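Amino acid amide racemase (Ochrobactrum anthropi, PDB 6GIO) binds pyridoxal-5'-phosphate and belongs to the class-III aminotransferase family, whose members share the fold-type I architecture of a large cofactor domain and a smaller domain. Local coordinates at residues A125-S130 with P281-D286; D331-L336 with I353-V358; G248-F253 with T312-G317. All coordinates share one frame; numbering follows the deposited sequence.

Contact 1. Residues A125-S130 with P281-D286; sequences AATKRS and PQWVMD
Ala126 meets Trp283 and Val284 where the C-terminal end of helix 112-127 packs on the short helix 282-285, at the margin of the large cofactor domain. The opposite end of helix 112-127 supplies Ser113 and Asn116 to the pyridoxal-5'-phosphate pocket; this contact is at the other end of that helix.

A small residue suits this place. With only a methyl group at Ala126, the backbones come close: its CB lies 3.9 Å from Val284 CA and 4.2 Å from Val284 CG1. Beyond it, Thr127 CG2 approaches Trp283 CH2 at 4.2 Å, oblique to the ring. Leu234 of the central sheet touches Thr127, Trp283 and Val284 alike.

The indole is placed by its first torsion (chi1 73°), which sets CG between the backbone N and the carbonyl carbon and lays the ring back over its neighbour. Val284 CG2 sits over the ring centre, 3.7 Å above the plane, a CH-pi arrangement within one helix.

Polar groups bond within each segment or to parts beyond. Gln282 NE2 gives a 2.9 Å hydrogen bond to Asp286 OD2, while Asp286 OD1 accepts from Glu17 N of the second subunit. Thr127 OG1, also bonded to Leu123 O, accepts from Arg129 N at 3.1 Å, an ST turn that begins on the last residue of the helix. Across the contact, the carbonyl Ala126 O meets the indole edge in its plane, 3.5 Å from Trp283 CZ3.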
ATOM      1  N   ALA C 125      -2.602  16.865  11.811  1.00 24.62           N
ATOM      2  CA  ALA C 125      -1.948  16.709  13.106  1.00 24.56           C
ATOM      3  C   ALA C 125      -0.911  17.799  13.298  1.00 25.22           C
ATOM      4  O   ALA C 125      -0.889  18.405  14.341  1.00 25.88           O
ATOM      5  CB  ALA C 125      -1.312  15.324  13.255  1.00 24.38           C
ATOM      6  N   ALA C 126      -0.100  18.103  12.273  1.00 25.17           N
ATOM      7  CA  ALA C 126       1.019  19.053  12.452  1.00 25.39           C
ATOM      8  C   ALA C 126       0.564  20.503  12.484  1.00 24.44           C
ATOM      9  O   ALA C 126       1.137  21.349  13.214  1.00 24.76           O
ATOM     10  CB  ALA C 126       2.048  18.847  11.348  1.00 25.64           C
ATOM     11  N   THR C 127      -0.451  20.807  11.678  1.00 23.98           N
ATOM     12  CA  THR C 127      -1.003  22.177  11.602  1.00 23.82           C
ATOM     13  C   THR C 127      -1.940  22.504  12.749  1.00 24.73           C
ATOM     14  O   THR C 127      -2.147  23.693  13.078  1.00 23.97           O
ATOM     15  CB  THR C 127      -1.800  22.433  10.299  1.00 23.93           C
ATOM     16  OG1 THR C 127      -2.948  21.575  10.219  1.00 21.35           O
ATOM     17  CG2 THR C 127      -0.890  22.246   9.056  1.00 24.41           C
ATOM     18  N   LYS C 128      -2.541  21.456  13.302  1.00 25.49           N
ATOM     19  CA  LYS C 128      -3.615  21.557  14.305  1.00 29.89           C
ATOM     20  C   LYS C 128      -4.850  22.246  13.740  1.00 27.56           C
ATOM     21  O   LYS C 128      -5.607  22.880  14.458  1.00 28.31           O
ATOM     22  CB  LYS C 128      -3.135  22.245  15.599  1.00 31.86           C
ATOM     23  CG  LYS C 128      -2.001  21.465  16.222  1.00 37.79           C
ATOM     24  CD  LYS C 128      -1.272  22.237  17.300  1.00 41.31           C
ATOM     25  CE  LYS C 128      -0.178  21.353  17.877  1.00 46.40           C
ATOM     26  NZ  LYS C 128       0.263  21.840  19.204  1.00 49.70           N
ATOM     27  N   ARG C 129      -5.033  22.098  12.442  1.00 25.97           N
ATOM     28  CA  ARG C 129      -6.221  22.541  11.763  1.00 25.35           C
ATOM     29  C   ARG C 129      -6.919  21.311  11.155  1.00 23.00           C
ATOM     30  O   ARG C 129      -6.282  20.403  10.726  1.00 22.41           O
ATOM     31  CB  ARG C 129      -5.812  23.507  10.674  1.00 25.50           C
ATOM     32  CG  ARG C 129      -4.993  24.706  11.141  1.00 25.78           C
ATOM     33  CD  ARG C 129      -4.620  25.484   9.915  1.00 25.72           C
ATOM     34  NE  ARG C 129      -3.901  26.717  10.167  1.00 23.98           N
ATOM     35  CZ  ARG C 129      -3.772  27.696   9.290  1.00 23.19           C
ATOM     36  NH1 ARG C 129      -4.356  27.619   8.088  1.00 23.20           N
ATOM     37  NH2 ARG C 129      -3.094  28.778   9.633  1.00 21.31           N
ATOM     38  N   SER C 130      -8.235  21.308  11.116  1.00 24.82           N
ATOM     39  CA  SER C 130      -8.999  20.116  10.808  1.00 26.11           C
ATOM     40  C   SER C 130      -9.633  20.124   9.431  1.00 25.28           C
ATOM     41  O   SER C 130     -10.061  19.073   8.931  1.00 24.12           O
ATOM     42  CB  SER C 130     -10.098  19.956  11.892  1.00 27.66           C
ATOM     43  OG  SER C 130     -10.922  21.138  11.953  1.00 29.61           O
ATOM     44  N   PRO C 281       7.733  19.757   4.186  1.00 21.36           N
ATOM     45  CA  PRO C 281       8.683  20.508   5.012  1.00 24.89           C
ATOM     46  C   PRO C 281       8.975  19.696   6.296  1.00 25.65           C
ATOM     47  O   PRO C 281       8.131  18.894   6.715  1.00 23.60           O
ATOM     48  CB  PRO C 281       7.958  21.832   5.327  1.00 22.20           C
ATOM     49  CG  PRO C 281       6.556  21.663   4.897  1.00 23.20           C
ATOM     50  CD  PRO C 281       6.375  20.329   4.218  1.00 22.65           C
ATOM     51  N   GLN C 282      10.146  19.899   6.900  1.00 26.66           N
ATOM     52  CA  GLN C 282      10.561  19.081   8.056  1.00 27.97           C
ATOM     53  C   GLN C 282       9.637  19.205   9.276  1.00 25.01           C
ATOM     54  O   GLN C 282       9.318  18.220   9.947  1.00 22.49           O
ATOM     55  CB  GLN C 282      12.007  19.392   8.462  1.00 30.94           C
ATOM     56  CG  GLN C 282      12.456  18.533   9.627  1.00 34.40           C
ATOM     57  CD  GLN C 282      13.836  18.850  10.098  1.00 43.33           C
ATOM     58  OE1 GLN C 282      14.306  19.997   9.988  1.00 49.80           O
ATOM     59  NE2 GLN C 282      14.522  17.827  10.640  1.00 47.25           N
ATOM     60  N   TRP C 283       9.162  20.408   9.539  1.00 23.91           N
ATOM     61  CA  TRP C 283       8.334  20.613  10.714  1.00 25.00           C
ATOM     62  C   TRP C 283       7.040  19.796  10.622  1.00 24.61           C
ATOM     63  O   TRP C 283       6.540  19.364  11.624  1.00 24.79           O
ATOM     64  CB  TRP C 283       8.063  22.108  10.977  1.00 25.67           C
ATOM     65  CG  TRP C 283       7.098  22.810  10.037  1.00 25.62           C
ATOM     66  CD1 TRP C 283       7.398  23.459   8.874  1.00 26.85           C
ATOM     67  CD2 TRP C 283       5.694  22.955  10.213  1.00 27.77           C
ATOM     68  NE1 TRP C 283       6.267  23.963   8.308  1.00 25.72           N
ATOM     69  CE2 TRP C 283       5.208  23.681   9.121  1.00 27.71           C
ATOM     70  CE3 TRP C 283       4.800  22.548  11.198  1.00 28.08           C
ATOM     71  CZ2 TRP C 283       3.856  24.005   8.982  1.00 30.10           C
ATOM     72  CZ3 TRP C 283       3.460  22.847  11.047  1.00 30.13           C
ATOM     73  CH2 TRP C 283       3.003  23.571   9.947  1.00 28.66           C
ATOM     74  N   VAL C 284       6.541  19.536   9.428  1.00 25.06           N
ATOM     75  CA  VAL C 284       5.395  18.620   9.264  1.00 24.61           C
ATOM     76  C   VAL C 284       5.835  17.157   9.281  1.00 22.63           C
ATOM     77  O   VAL C 284       5.238  16.323   9.977  1.00 21.99           O
ATOM     78  CB  VAL C 284       4.689  18.887   7.915  1.00 25.83           C
ATOM     79  CG1 VAL C 284       3.599  17.846   7.626  1.00 24.76           C
ATOM     80  CG2 VAL C 284       4.151  20.303   7.880  1.00 26.08           C
ATOM     81  N   MET C 285       6.865  16.850   8.500  1.00 22.57           N
ATOM     82  CA  MET C 285       7.217  15.475   8.179  1.00 22.06           C
ATOM     83  C   MET C 285       7.851  14.745   9.368  1.00 24.08           C
ATOM     84  O   MET C 285       7.753  13.511   9.502  1.00 22.32           O
ATOM     85  CB  MET C 285       8.112  15.438   6.940  1.00 22.33           C
ATOM     86  CG  MET C 285       7.454  16.004   5.707  1.00 23.00           C
ATOM     87  SD  MET C 285       5.949  15.124   5.174  1.00 24.84           S
ATOM     88  CE  MET C 285       6.579  13.495   4.853  1.00 23.13           C
ATOM     89  N   ASP C 286       8.476  15.525  10.247  1.00 24.08           N
ATOM     90  CA  ASP C 286       9.012  15.017  11.502  1.00 24.94           C
ATOM     91  C   ASP C 286       8.065  15.244  12.685  1.00 25.31           C
ATOM     92  O   ASP C 286       8.521  15.271  13.819  1.00 27.44           O
ATOM     93  CB  ASP C 286      10.355  15.683  11.818  1.00 25.37           C
ATOM     94  CG  ASP C 286      11.478  15.167  10.966  1.00 26.62           C
ATOM     95  OD1 ASP C 286      11.256  14.243  10.118  1.00 24.61           O
ATOM     96  OD2 ASP C 286      12.603  15.715  11.145  1.00 26.04           O
TER

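Contact 2. Residues D331-L336 with I353-V358; sequences DRLRRL and IGVDLV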
ATOM      1  N   ASP C 331      -1.851  15.984 -31.935  1.00 30.12           N
ATOM      2  CA  ASP C 331      -2.247  16.567 -33.221  1.00 32.01           C
ATOM      3  C   ASP C 331      -2.851  15.548 -34.168  1.00 28.80           C
ATOM      4  O   ASP C 331      -3.863  15.860 -34.790  1.00 27.97           O
ATOM      5  CB  ASP C 331      -1.080  17.326 -33.854  1.00 37.66           C
ATOM      6  CG  ASP C 331      -0.776  18.609 -33.113  1.00 44.19           C
ATOM      7  OD1 ASP C 331      -1.731  19.168 -32.494  1.00 49.40           O
ATOM      8  OD2 ASP C 331       0.389  19.069 -33.160  1.00 51.67           O
ATOM      9  N   ARG C 332      -2.296  14.334 -34.221  1.00 28.96           N
ATOM     10  CA  ARG C 332      -2.943  13.219 -34.970  1.00 29.54           C
ATOM     11  C   ARG C 332      -4.373  13.033 -34.497  1.00 29.13           C
ATOM     12  O   ARG C 332      -5.296  12.991 -35.275  1.00 26.54           O
ATOM     13  CB  ARG C 332      -2.175  11.891 -34.837  1.00 29.06           C
ATOM     14  CG  ARG C 332      -0.787  11.899 -35.468  1.00 33.83           C
ATOM     15  CD  ARG C 332      -0.805  11.890 -37.007  1.00 34.10           C
ATOM     16  NE  ARG C 332      -1.642  10.797 -37.530  1.00 36.43           N
ATOM     17  CZ  ARG C 332      -1.220   9.560 -37.798  1.00 39.30           C
ATOM     18  NH1 ARG C 332       0.052   9.240 -37.641  1.00 43.82           N
ATOM     19  NH2 ARG C 332      -2.065   8.636 -38.234  1.00 37.78           N
ATOM     20  N   LEU C 333      -4.557  12.944 -33.186  1.00 30.44           N
ATOM     21  CA  LEU C 333      -5.882  12.761 -32.632  1.00 28.30           C
ATOM     22  C   LEU C 333      -6.821  13.907 -32.973  1.00 25.68           C
ATOM     23  O   LEU C 333      -7.940  13.683 -33.416  1.00 22.94           O
ATOM     24  CB  LEU C 333      -5.778  12.533 -31.123  1.00 30.66           C
ATOM     25  CG  LEU C 333      -5.123  11.215 -30.724  1.00 28.51           C
ATOM     26  CD1 LEU C 333      -4.766  11.233 -29.243  1.00 30.32           C
ATOM     27  CD2 LEU C 333      -6.048  10.047 -31.044  1.00 28.93           C
ATOM     28  N   ARG C 334      -6.376  15.139 -32.810  1.00 26.14           N
ATOM     29  CA  ARG C 334      -7.209  16.280 -33.225  1.00 29.22           C
ATOM     30  C   ARG C 334      -7.700  16.211 -34.664  1.00 29.02           C
ATOM     31  O   ARG C 334      -8.880  16.445 -34.936  1.00 30.06           O
ATOM     32  CB  ARG C 334      -6.464  17.595 -33.081  1.00 29.84           C
ATOM     33  CG  ARG C 334      -6.627  18.187 -31.738  1.00 34.57           C
ATOM     34  CD  ARG C 334      -5.946  19.541 -31.582  1.00 37.80           C
ATOM     35  NE  ARG C 334      -5.641  19.635 -30.160  1.00 38.86           N
ATOM     36  CZ  ARG C 334      -4.455  19.423 -29.602  1.00 40.67           C
ATOM     37  NH1 ARG C 334      -3.376  19.190 -30.334  1.00 43.83           N
ATOM     38  NH2 ARG C 334      -4.350  19.497 -28.287  1.00 42.26           N
ATOM     39  N   ARG C 335      -6.790  15.935 -35.592  1.00 32.89           N
ATOM     40  CA  ARG C 335      -7.160  15.857 -37.008  1.00 33.73           C
ATOM     41  C   ARG C 335      -8.206  14.752 -37.271  1.00 32.15           C
ATOM     42  O   ARG C 335      -8.985  14.849 -38.223  1.00 33.21           O
ATOM     43  CB  ARG C 335      -5.930  15.676 -37.905  1.00 37.02           C
ATOM     44  CG  ARG C 335      -4.966  16.862 -37.966  1.00 41.10           C
ATOM     45  CD  ARG C 335      -3.950  16.672 -39.101  1.00 45.75           C
ATOM     46  NE  ARG C 335      -4.647  16.239 -40.335  1.00 52.60           N
ATOM     47  CZ  ARG C 335      -4.755  16.933 -41.481  1.00 53.25           C
ATOM     48  NH1 ARG C 335      -4.166  18.111 -41.662  1.00 52.91           N
ATOM     49  NH2 ARG C 335      -5.451  16.415 -42.482  1.00 54.71           N
ATOM     50  N   LEU C 336      -8.280  13.743 -36.406  1.00 29.65           N
ATOM     51  CA  LEU C 336      -9.316  12.734 -36.536  1.00 29.47           C
ATOM     52  C   LEU C 336     -10.720  13.309 -36.324  1.00 28.50           C
ATOM     53  O   LEU C 336     -11.720  12.688 -36.743  1.00 27.87           O
ATOM     54  CB  LEU C 336      -9.079  11.546 -35.597  1.00 30.19           C
ATOM     55  CG  LEU C 336      -7.765  10.759 -35.831  1.00 33.95           C
ATOM     56  CD1 LEU C 336      -7.645   9.660 -34.801  1.00 34.01           C
ATOM     57  CD2 LEU C 336      -7.647  10.161 -37.238  1.00 35.93           C
ATOM     58  N   ILE C 353      -3.008  12.542 -22.128  1.00 22.54           N
ATOM     59  CA  ILE C 353      -3.893  12.993 -23.163  1.00 24.23           C
ATOM     60  C   ILE C 353      -5.270  12.433 -22.996  1.00 21.66           C
ATOM     61  O   ILE C 353      -5.425  11.228 -22.810  1.00 21.05           O
ATOM     62  CB  ILE C 353      -3.337  12.593 -24.572  1.00 26.08           C
ATOM     63  CG1 ILE C 353      -2.056  13.372 -24.833  1.00 27.11           C
ATOM     64  CG2 ILE C 353      -4.355  12.872 -25.669  1.00 25.80           C
ATOM     65  CD1 ILE C 353      -1.130  12.702 -25.844  1.00 30.09           C
ATOM     66  N   GLY C 354      -6.260  13.321 -23.099  1.00 20.43           N
ATOM     67  CA  GLY C 354      -7.671  12.930 -23.046  1.00 21.79           C
ATOM     68  C   GLY C 354      -8.402  13.278 -24.320  1.00 20.99           C
ATOM     69  O   GLY C 354      -8.169  14.334 -24.895  1.00 20.81           O
ATOM     70  N   VAL C 355      -9.295  12.391 -24.742  1.00 22.12           N
ATOM     71  CA  VAL C 355     -10.187  12.654 -25.862  1.00 23.85           C
ATOM     72  C   VAL C 355     -11.657  12.626 -25.445  1.00 22.81           C
ATOM     73  O   VAL C 355     -12.212  11.571 -25.168  1.00 23.97           O
ATOM     74  CB  VAL C 355      -9.948  11.630 -27.003  1.00 27.66           C
ATOM     75  CG1 VAL C 355     -10.846  11.945 -28.201  1.00 28.83           C
ATOM     76  CG2 VAL C 355      -8.490  11.650 -27.433  1.00 27.84           C
ATOM     77  N   ASP C 356     -12.310  13.791 -25.434  1.00 22.26           N
ATOM     78  CA  ASP C 356     -13.661  13.921 -24.910  1.00 21.54           C
ATOM     79  C   ASP C 356     -14.727  13.567 -25.988  1.00 23.20           C
ATOM     80  O   ASP C 356     -14.853  14.259 -27.008  1.00 24.04           O
ATOM     81  CB  ASP C 356     -13.829  15.357 -24.420  1.00 23.13           C
ATOM     82  CG  ASP C 356     -15.035  15.522 -23.574  1.00 23.90           C
ATOM     83  OD1 ASP C 356     -16.110  15.054 -24.002  1.00 24.62           O
ATOM     84  OD2 ASP C 356     -14.882  16.060 -22.461  1.00 22.04           O
ATOM     85  N   LEU C 357     -15.448  12.474 -25.800  1.00 22.27           N
ATOM     86  CA  LEU C 357     -16.425  12.031 -26.760  1.00 22.43           C
ATOM     87  C   LEU C 357     -17.783  12.673 -26.473  1.00 25.10           C
ATOM     88  O   LEU C 357     -18.246  12.686 -25.326  1.00 24.77           O
ATOM     89  CB  LEU C 357     -16.580  10.512 -26.710  1.00 22.07           C
ATOM     90  CG  LEU C 357     -15.291   9.732 -26.847  1.00 21.58           C
ATOM     91  CD1 LEU C 357     -15.565   8.264 -26.778  1.00 20.36           C
ATOM     92  CD2 LEU C 357     -14.591  10.064 -28.155  1.00 22.57           C
ATOM     93  N   VAL C 358     -18.396  13.223 -27.511  1.00 25.45           N
ATOM     94  CA  VAL C 358     -19.659  13.959 -27.362  1.00 26.05           C
ATOM     95  C   VAL C 358     -20.720  13.445 -28.336  1.00 27.13           C
ATOM     96  O   VAL C 358     -20.418  13.147 -29.477  1.00 26.47           O
ATOM     97  CB  VAL C 358     -19.470  15.449 -27.586  1.00 26.34           C
ATOM     98  CG1 VAL C 358     -18.539  16.059 -26.528  1.00 27.36           C
ATOM     99  CG2 VAL C 358     -18.945  15.741 -28.991  1.00 25.23           C
TER
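A helix laid on a beta-sheet brings Leu333 against Ile353 and Val355, three buried side chains. A single methyl, Leu333 CD1, does the touching: it lies 4.0 Å from Ile353 CG2 and 4.2 Å from Val355 CG2. The leucine side chain as a whole runs at a slant to both. The two strand residues are separated by one position and direct their side chains toward the helix; Gly354 between them has none. Branching at CB is readily accommodated by the extended backbone, and it places a methyl near the strand, where a leucine from the helix can reach it. Ile353 turns CG2 to the leucine by setting it anti to its own backbone N, while its CG1 (chi1 -67°) lies beside that N. Val355 presents the branch that is anti to its carbonyl carbon.

In the smaller domain's mixed sheet, strand 352-357 pairs antiparallel with strand 395-398 and with strand 343-349, one of the two outermost strands within the chain. Helix 318-339 leads into these strands and packs back on them, so Leu333 also touches Val346, and Val416 of helix 406-424.

On the exposed side of the helix, one turn apart, Arg334 NH1 and Asp331 OD1 form a 2.7 Å salt bridge whose hydrogen bond is bent (120°) and weak, the carboxylate standing at the guanidinium edge. Asp356 OD2, buried on the strand, is in salt bridges with Arg347 and Arg174, which probably balance its charge.

Contact 3. Residues G248-F253 with T312-G317; sequences GLMHCF and TIERQG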
ATOM      1  N   GLY C 248       5.858  17.162 -20.157  1.00 25.14           N
ATOM      2  CA  GLY C 248       6.820  17.993 -20.860  1.00 23.70           C
ATOM      3  C   GLY C 248       7.731  18.758 -19.910  1.00 25.58           C
ATOM      4  O   GLY C 248       8.660  19.422 -20.343  1.00 24.70           O
ATOM      5  N   LEU C 249       7.444  18.709 -18.614  1.00 26.57           N
ATOM      6  CA  LEU C 249       8.357  19.246 -17.591  1.00 26.27           C
ATOM      7  C   LEU C 249       8.393  18.166 -16.541  1.00 26.08           C
ATOM      8  O   LEU C 249       7.547  17.274 -16.560  1.00 25.96           O
ATOM      9  CB  LEU C 249       7.859  20.563 -17.006  1.00 27.10           C
ATOM     10  CG  LEU C 249       7.811  21.829 -17.883  1.00 27.40           C
ATOM     11  CD1 LEU C 249       6.982  22.894 -17.166  1.00 28.73           C
ATOM     12  CD2 LEU C 249       9.200  22.385 -18.186  1.00 26.13           C
ATOM     13  N   MET C 250       9.360  18.231 -15.635  1.00 26.00           N
ATOM     14  CA  MET C 250       9.553  17.148 -14.690  1.00 27.51           C
ATOM     15  C   MET C 250       8.286  17.008 -13.841  1.00 27.49           C
ATOM     16  O   MET C 250       7.746  15.915 -13.695  1.00 26.51           O
ATOM     17  CB  MET C 250      10.800  17.383 -13.822  1.00 28.92           C
ATOM     18  CG  MET C 250      11.064  16.252 -12.805  1.00 30.13           C
ATOM     19  SD  MET C 250      11.297  14.588 -13.535  1.00 33.89           S
ATOM     20  CE  MET C 250      13.087  14.504 -13.604  1.00 34.71           C
ATOM     21  N   HIS C 251       7.799  18.129 -13.316  1.00 26.80           N
ATOM     22  CA  HIS C 251       6.551  18.136 -12.532  1.00 26.46           C
ATOM     23  C   HIS C 251       5.463  18.936 -13.215  1.00 26.49           C
ATOM     24  O   HIS C 251       5.695  20.078 -13.652  1.00 26.26           O
ATOM     25  CB  HIS C 251       6.791  18.720 -11.148  1.00 26.58           C
ATOM     26  CG  HIS C 251       7.971  18.139 -10.451  1.00 26.73           C
ATOM     27  ND1 HIS C 251       8.000  16.830 -10.013  1.00 24.07           N
ATOM     28  CD2 HIS C 251       9.162  18.693 -10.102  1.00 25.59           C
ATOM     29  CE1 HIS C 251       9.172  16.599  -9.447  1.00 27.22           C
ATOM     30  NE2 HIS C 251       9.895  17.711  -9.489  1.00 24.78           N
ATOM     31  N   CYS C 252       4.266  18.354 -13.299  1.00 22.50           N
ATOM     32  CA  CYS C 252       3.190  19.053 -13.961  1.00 22.09           C
ATOM     33  C   CYS C 252       2.917  20.399 -13.324  1.00 20.41           C
ATOM     34  O   CYS C 252       2.470  21.285 -13.979  1.00 19.82           O
ATOM     35  CB  CYS C 252       1.914  18.238 -13.999  1.00 22.27           C
ATOM     36  SG  CYS C 252       0.586  19.043 -14.947  1.00 22.72           S
ATOM     37  N   PHE C 253       3.144  20.551 -12.029  1.00 22.86           N
ATOM     38  CA  PHE C 253       2.852  21.860 -11.399  1.00 23.29           C
ATOM     39  C   PHE C 253       3.769  22.969 -11.887  1.00 24.28           C
ATOM     40  O   PHE C 253       3.444  24.171 -11.706  1.00 25.06           O
ATOM     41  CB  PHE C 253       2.885  21.769  -9.875  1.00 22.48           C
ATOM     42  CG  PHE C 253       4.242  21.527  -9.285  1.00 22.11           C
ATOM     43  CD1 PHE C 253       5.116  22.591  -9.042  1.00 21.87           C
ATOM     44  CD2 PHE C 253       4.624  20.252  -8.857  1.00 21.55           C
ATOM     45  CE1 PHE C 253       6.344  22.373  -8.449  1.00 20.44           C
ATOM     46  CE2 PHE C 253       5.850  20.042  -8.218  1.00 20.46           C
ATOM     47  CZ  PHE C 253       6.706  21.098  -8.026  1.00 20.89           C
ATOM     48  N   THR C 312      16.706   7.447 -15.612  1.00 23.17           N
ATOM     49  CA  THR C 312      16.399   7.341 -17.029  1.00 22.63           C
ATOM     50  C   THR C 312      15.696   8.566 -17.585  1.00 23.13           C
ATOM     51  O   THR C 312      16.021   9.066 -18.671  1.00 24.54           O
ATOM     52  CB  THR C 312      15.507   6.127 -17.255  1.00 22.37           C
ATOM     53  OG1 THR C 312      16.177   4.981 -16.744  1.00 20.84           O
ATOM     54  CG2 THR C 312      15.213   5.941 -18.680  1.00 23.61           C
ATOM     55  N   ILE C 313      14.734   9.076 -16.830  1.00 24.08           N
ATOM     56  CA  ILE C 313      13.995  10.275 -17.228  1.00 25.61           C
ATOM     57  C   ILE C 313      14.910  11.499 -17.329  1.00 25.86           C
ATOM     58  O   ILE C 313      14.761  12.288 -18.263  1.00 25.03           O
ATOM     59  CB  ILE C 313      12.786  10.540 -16.259  1.00 25.40           C
ATOM     60  CG1 ILE C 313      11.648   9.536 -16.521  1.00 25.89           C
ATOM     61  CG2 ILE C 313      12.209  11.935 -16.417  1.00 25.16           C
ATOM     62  CD1 ILE C 313      10.730   9.417 -15.330  1.00 28.04           C
ATOM     63  N   GLU C 314      15.820  11.693 -16.376  1.00 26.93           N
ATOM     64  CA  GLU C 314      16.774  12.809 -16.475  1.00 31.91           C
ATOM     65  C   GLU C 314      17.784  12.560 -17.608  1.00 34.49           C
ATOM     66  O   GLU C 314      18.026  13.444 -18.406  1.00 33.48           O
ATOM     67  CB  GLU C 314      17.590  13.013 -15.191  1.00 36.39           C
ATOM     68  CG  GLU C 314      16.796  13.375 -13.945  1.00 41.99           C
ATOM     69  CD  GLU C 314      17.664  13.387 -12.675  1.00 47.93           C
ATOM     70  OE1 GLU C 314      18.388  14.393 -12.469  1.00 49.06           O
ATOM     71  OE2 GLU C 314      17.617  12.409 -11.873  1.00 50.46           O
ATOM     72  N   ARG C 315      18.364  11.358 -17.674  1.00 34.61           N
ATOM     73  CA  ARG C 315      19.461  11.088 -18.609  1.00 36.79           C
ATOM     74  C   ARG C 315      19.009  11.119 -20.060  1.00 38.10           C
ATOM     75  O   ARG C 315      19.670  11.712 -20.911  1.00 37.94           O
ATOM     76  CB  ARG C 315      20.146   9.744 -18.300  1.00 40.61           C
ATOM     77  CG  ARG C 315      21.186   9.821 -17.180  1.00 45.96           C
ATOM     78  CD  ARG C 315      21.815   8.458 -16.874  1.00 51.66           C
ATOM     79  NE  ARG C 315      22.697   7.962 -17.931  1.00 56.60           N
ATOM     80  CZ  ARG C 315      23.938   8.403 -18.179  1.00 61.16           C
ATOM     81  NH1 ARG C 315      24.493   9.379 -17.452  1.00 60.70           N
ATOM     82  NH2 ARG C 315      24.631   7.868 -19.179  1.00 60.81           N
ATOM     83  N   GLN C 316      17.892  10.460 -20.354  1.00 34.79           N
ATOM     84  CA  GLN C 316      17.388  10.420 -21.702  1.00 31.17           C
ATOM     85  C   GLN C 316      16.523  11.645 -22.057  1.00 31.36           C
ATOM     86  O   GLN C 316      15.937  11.657 -23.114  1.00 33.34           O
ATOM     87  CB  GLN C 316      16.600   9.121 -21.917  1.00 32.26           C
ATOM     88  CG  GLN C 316      17.414   7.868 -21.646  1.00 32.99           C
ATOM     89  CD  GLN C 316      16.737   6.579 -22.127  1.00 37.76           C
ATOM     90  OE1 GLN C 316      15.768   6.597 -22.882  1.00 37.47           O
ATOM     91  NE2 GLN C 316      17.272   5.445 -21.696  1.00 42.04           N
ATOM     92  N   GLY C 317      16.431  12.663 -21.195  1.00 29.22           N
ATOM     93  CA  GLY C 317      15.567  13.805 -21.457  1.00 30.28           C
ATOM     94  C   GLY C 317      14.106  13.445 -21.813  1.00 30.83           C
ATOM     95  O   GLY C 317      13.575  13.916 -22.828  1.00 25.96           O
TER
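Met250 reaches from a loop to Ile313 and Glu314, on the last turn of helix 300-315. CG leaves CB anti to the backbone N (chi1 -179°) and comes over one face of the neighbouring His251 ring, 3.8 Å above its plane and offset toward the rim. The chain then bends (chi2 59°), bringing SD to 4.0 Å from Ile313 CG2. A second bend at chi3 (96°) carries the terminal methyl to the helix, where Met250 CE rests 3.9 Å from Ile313 CG2. The same CE lies 3.9 Å from Glu314 CG, the aliphatic part of an acidic residue whose extended chain takes its carboxylate on to a salt bridge with Arg96.

Helix 85-97 joins in: Ile97 touches Met250 and Glu314, and its carbonyl O is hydrogen-bonded to His251 NE2. Just beyond, Gly317, with positive phi, is the C-prime residue of the Schellman motif that ends the helix.

An unbranched, flexible thioether suits a loop that must reach a helix from some distance, Met250 CA and Ile313 CA being 8.6 Å apart. With no hydrogen bond between the segments, the pairing probably rests on dispersion between polarisable sulfur, methyl and methylene groups, which imposes little directional demand.

In the fold
Following the chain from the N terminus, the first segment met is 125-130, at the end of helix 112-127; contact 1 closes only when the chain, having built most of the large domain's sheet, reaches 281-286. Inside that long loop lies 248-253, which opens contact 3 and finds its partner at 312-317, so contacts 1 and 3 cross. Contact 2 follows in series, closing over the end of helix 318-339 and strand 343-349. Contact 1 ties the end of helix 112-127 to helix 282-285, next to the large domain's sheet; contact 3 joins a loop between its strands to helix 300-315; contact 2 holds helix 318-339 on strand 352-357 of the smaller domain's sheet. Contacts 1 and 2 stand on opposite sides of the chain's centre.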